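Local coordinates for protein aldehyde dehydrogenase (PDB 5J6B) that probably oxidises aldehydes to carboxylic acids with a nicotinamide dinucleotide as electron acceptor, and binds NADPH in a Rossmann-type pocket, at residues A27-T32 with P186-P191. Numbering follows the deposited sequence.
Sequences AELEVT and PASRTP. With NDP (NADPH dihydro-nicotinamide-adenine-dinucleotide phosphate), chain F.
Val31 meets the ring of Pro191 tip to tip: its CG2 methyl lies 3.5 Å from Pro191 CG and almost as near to Pro191 CD, so one methyl bears on the CG-CD side of the ring. The torsion explains how the other branch is used. With CG1 anti to the backbone N (chi1 -176°), Val31 presents both methyls to the loop, and CG1 comes 3.5 Å from the carbonyl oxygen of Arg189. Leu29, two residues earlier on the same face of the strand, extends obliquely past the proline. Its CD2 is 4.0 Å from Pro191 CG and 3.7 Å from Ser188 O, so this one methyl touches both the ring and the carbonyl oxygen.

No direct hydrogen bond joins the two segments. Instead one water donates to Glu30 O and to Ser188 O, the latter at 2.6 Å, bridging the carbonyls of strand and loop. The loop itself makes a type I turn from Ala187 to Thr190, closed by Thr190 N to Ala187 O.

At Ser188 the turn grips the 2'-phosphate of NADPH. Backbone N and OG both donate to NDP O2X, OG at 2.6 Å; chi1 of -64° sets OG beside its own backbone N, so the two donors converge on one oxygen. Such a phosphate grip is consistent with use of NADP. The CB of Arg189 is directed away from the strand, and the side chain, bent at chi3, brings NH2 to a weak bond of 3.3 Å with NDP O2N, near the guanidinium plane.

The contact thus lays strand 29-32, an outer strand of the four-stranded N-terminal sheet, against the loop leading from strand 182-185 of the nucleotide-binding sheet into helix 192-202. Strand 39-43 pairs with it, while Glu98 of helix 88-99 touches both Val31 and Pro191.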
loop_
_atom_site.group_PDB
_atom_site.type_symbol
_atom_site.label_atom_id
_atom_site.label_comp_id
_atom_site.label_asym_id
_atom_site.label_seq_id
_atom_site.Cartn_x
_atom_site.Cartn_y
_atom_site.Cartn_z
ATOM N N ALA A 27 -21.627 37.543 25.246
ATOM C CA ALA A 27 -20.366 38.164 24.851
ATOM C C ALA A 27 -19.376 38.110 26.002
ATOM O O ALA A 27 -18.647 39.070 26.272
ATOM C CB ALA A 27 -20.588 39.603 24.386
ATOM N N GLU A 28 -19.329 36.971 26.696
ATOM C CA GLU A 28 -18.625 36.913 27.970
ATOM C C GLU A 28 -17.121 36.744 27.807
ATOM O O GLU A 28 -16.369 37.131 28.707
ATOM C CB GLU A 28 -19.203 35.787 28.830
ATOM C CG GLU A 28 -20.685 35.968 29.143
ATOM C CD GLU A 28 -21.318 34.742 29.780
ATOM O OE1 GLU A 28 -20.584 33.777 30.086
ATOM O OE2 GLU A 28 -22.554 34.744 29.970
ATOM N N LEU A 29 -16.660 36.180 26.690
ATOM C CA LEU A 29 -15.240 35.893 26.501
ATOM C C LEU A 29 -14.562 37.083 25.831
ATOM O O LEU A 29 -14.732 37.310 24.628
ATOM C CB LEU A 29 -15.038 34.625 25.675
ATOM C CG LEU A 29 -13.564 34.283 25.404
ATOM C CD1 LEU A 29 -12.775 34.276 26.717
ATOM C CD2 LEU A 29 -13.424 32.940 24.672
ATOM N N GLU A 30 -13.775 37.826 26.602
ATOM C CA GLU A 30 -12.982 38.912 26.050
ATOM C C GLU A 30 -11.696 38.365 25.442
ATOM O O GLU A 30 -11.022 37.515 26.040
ATOM C CB GLU A 30 -12.667 39.936 27.141
ATOM C CG GLU A 30 -13.905 40.564 27.786
ATOM C CD GLU A 30 -13.543 41.600 28.838
ATOM O OE1 GLU A 30 -12.583 41.364 29.611
ATOM O OE2 GLU A 30 -14.213 42.656 28.885
ATOM N N VAL A 31 -11.357 38.843 24.246
ATOM C CA VAL A 31 -10.121 38.454 23.571
ATOM C C VAL A 31 -9.261 39.699 23.456
ATOM O O VAL A 31 -9.710 40.719 22.919
ATOM C CB VAL A 31 -10.380 37.836 22.190
ATOM C CG1 VAL A 31 -9.045 37.351 21.560
ATOM C CG2 VAL A 31 -11.361 36.690 22.311
ATOM N N THR A 32 -8.043 39.625 23.981
ATOM C CA THR A 32 -7.137 40.761 23.992
ATOM C C THR A 32 -6.202 40.729 22.796
ATOM O O THR A 32 -5.825 39.662 22.294
ATOM C CB THR A 32 -6.298 40.805 25.274
ATOM O OG1 THR A 32 -5.514 39.603 25.393
ATOM C CG2 THR A 32 -7.194 40.978 26.500
ATOM N N PRO A 186 -11.570 25.663 20.891
ATOM C CA PRO A 186 -10.298 26.352 20.674
ATOM C C PRO A 186 -9.766 26.918 21.981
ATOM O O PRO A 186 -10.442 26.915 23.014
ATOM C CB PRO A 186 -10.683 27.479 19.709
ATOM C CG PRO A 186 -12.105 27.801 20.103
ATOM C CD PRO A 186 -12.731 26.476 20.469
ATOM N N ALA A 187 -8.541 27.437 21.906
ATOM C CA ALA A 187 -7.949 28.127 23.042
ATOM C C ALA A 187 -8.714 29.418 23.318
ATOM O O ALA A 187 -8.997 30.193 22.395
ATOM C CB ALA A 187 -6.480 28.434 22.765
ATOM N N SER A 188 -9.059 29.644 24.591
ATOM C CA SER A 188 -9.836 30.830 24.947
ATOM C C SER A 188 -9.083 32.115 24.632
ATOM O O SER A 188 -9.708 33.154 24.379
ATOM C CB SER A 188 -10.212 30.808 26.433
ATOM O OG SER A 188 -11.069 29.726 26.731
ATOM N N ARG A 189 -7.747 32.075 24.658
ATOM C CA ARG A 189 -6.969 33.262 24.323
ATOM C C ARG A 189 -7.033 33.591 22.831
ATOM O O ARG A 189 -6.835 34.749 22.452
ATOM C CB ARG A 189 -5.513 33.080 24.769
ATOM C CG ARG A 189 -5.234 33.497 26.232
ATOM C CD ARG A 189 -3.861 33.004 26.711
ATOM N NE ARG A 189 -3.786 31.549 26.693
ATOM C CZ ARG A 189 -2.688 30.840 26.945
ATOM N NH1 ARG A 189 -1.549 31.446 27.246
ATOM N NH2 ARG A 189 -2.732 29.518 26.893
ATOM N N THR A 190 -7.281 32.603 21.967
ATOM C CA THR A 190 -7.243 32.805 20.513
ATOM C C THR A 190 -8.399 32.080 19.830
ATOM O O THR A 190 -8.187 31.154 19.040
ATOM C CB THR A 190 -5.908 32.318 19.935
ATOM O OG1 THR A 190 -5.767 30.913 20.195
ATOM C CG2 THR A 190 -4.715 33.069 20.538
ATOM N N PRO A 191 -9.644 32.507 20.071
ATOM C CA PRO A 191 -10.788 31.797 19.480
ATOM C C PRO A 191 -11.270 32.326 18.136
ATOM O O PRO A 191 -12.101 31.666 17.493
ATOM C CB PRO A 191 -11.879 31.990 20.549
ATOM C CG PRO A 191 -11.592 33.370 21.098
ATOM C CD PRO A 191 -10.080 33.590 20.972
HETATM P PA NDP F . -2.457 24.342 27.026
HETATM O O1A NDP F . -2.171 22.922 27.413
HETATM O O2A NDP F . -2.321 25.306 28.211
HETATM O O5B NDP F . -3.921 24.491 26.434
HETATM C C5B NDP F . -4.246 23.879 25.168
HETATM C C4B NDP F . -5.746 23.749 25.109
HETATM O O4B NDP F . -6.190 22.861 26.160
HETATM C C3B NDP F . -6.526 25.057 25.318
HETATM O O3B NDP F . -7.667 25.065 24.463
HETATM C C2B NDP F . -6.945 24.960 26.787
HETATM O O2B NDP F . -8.128 25.706 27.140
HETATM C C1B NDP F . -7.252 23.475 26.863
HETATM N N9A NDP F . -7.310 22.938 28.222
HETATM C C8A NDP F . -6.404 23.110 29.237
HETATM N N7A NDP F . -6.686 22.434 30.325
HETATM C C5A NDP F . -7.867 21.778 30.009
HETATM C C6A NDP F . -8.682 20.886 30.732
HETATM N N6A NDP F . -8.461 20.538 32.009
HETATM N N1A NDP F . -9.765 20.377 30.105
HETATM C C2A NDP F . -10.031 20.772 28.855
HETATM N N3A NDP F . -9.355 21.629 28.087
HETATM C C4A NDP F . -8.267 22.088 28.719
HETATM O O3 NDP F . -1.397 24.807 25.934
HETATM P PN NDP F . -1.225 26.167 25.121
HETATM O O1N NDP F . -2.547 26.625 24.611
HETATM O O2N NDP F . -0.556 27.179 26.032
HETATM O O5D NDP F . -0.219 25.796 23.933
HETATM C C5D NDP F . 1.193 25.582 24.102
HETATM C C4D NDP F . 1.458 24.098 24.171
HETATM O O4D NDP F . 1.002 23.459 22.944
HETATM C C3D NDP F . 2.950 23.750 24.311
HETATM O O3D NDP F . 3.230 22.689 25.218
HETATM C C2D NDP F . 3.315 23.341 22.888
HETATM O O2D NDP F . 4.476 22.543 22.709
HETATM C C1D NDP F . 2.043 22.623 22.471
HETATM N N1N NDP F . 2.018 22.502 21.018
HETATM C C2N NDP F . 1.944 21.274 20.403
HETATM C C3N NDP F . 2.064 21.119 19.066
HETATM C C7N NDP F . 1.900 19.783 18.386
HETATM O O7N NDP F . 1.181 19.737 17.372
HETATM N N7N NDP F . 2.553 18.721 18.862
HETATM C C4N NDP F . 2.403 22.313 18.207
HETATM C C5N NDP F . 2.102 23.579 18.926
HETATM C C6N NDP F . 2.002 23.624 20.241
HETATM P P2B NDP F . -8.074 27.295 27.469
HETATM O O1X NDP F . -6.727 27.856 27.135
HETATM O O2X NDP F . -9.206 27.859 26.612
HETATM O O3X NDP F . -8.370 27.419 28.977
HETATM O O HOH W 1 -9.414 35.399 25.722
#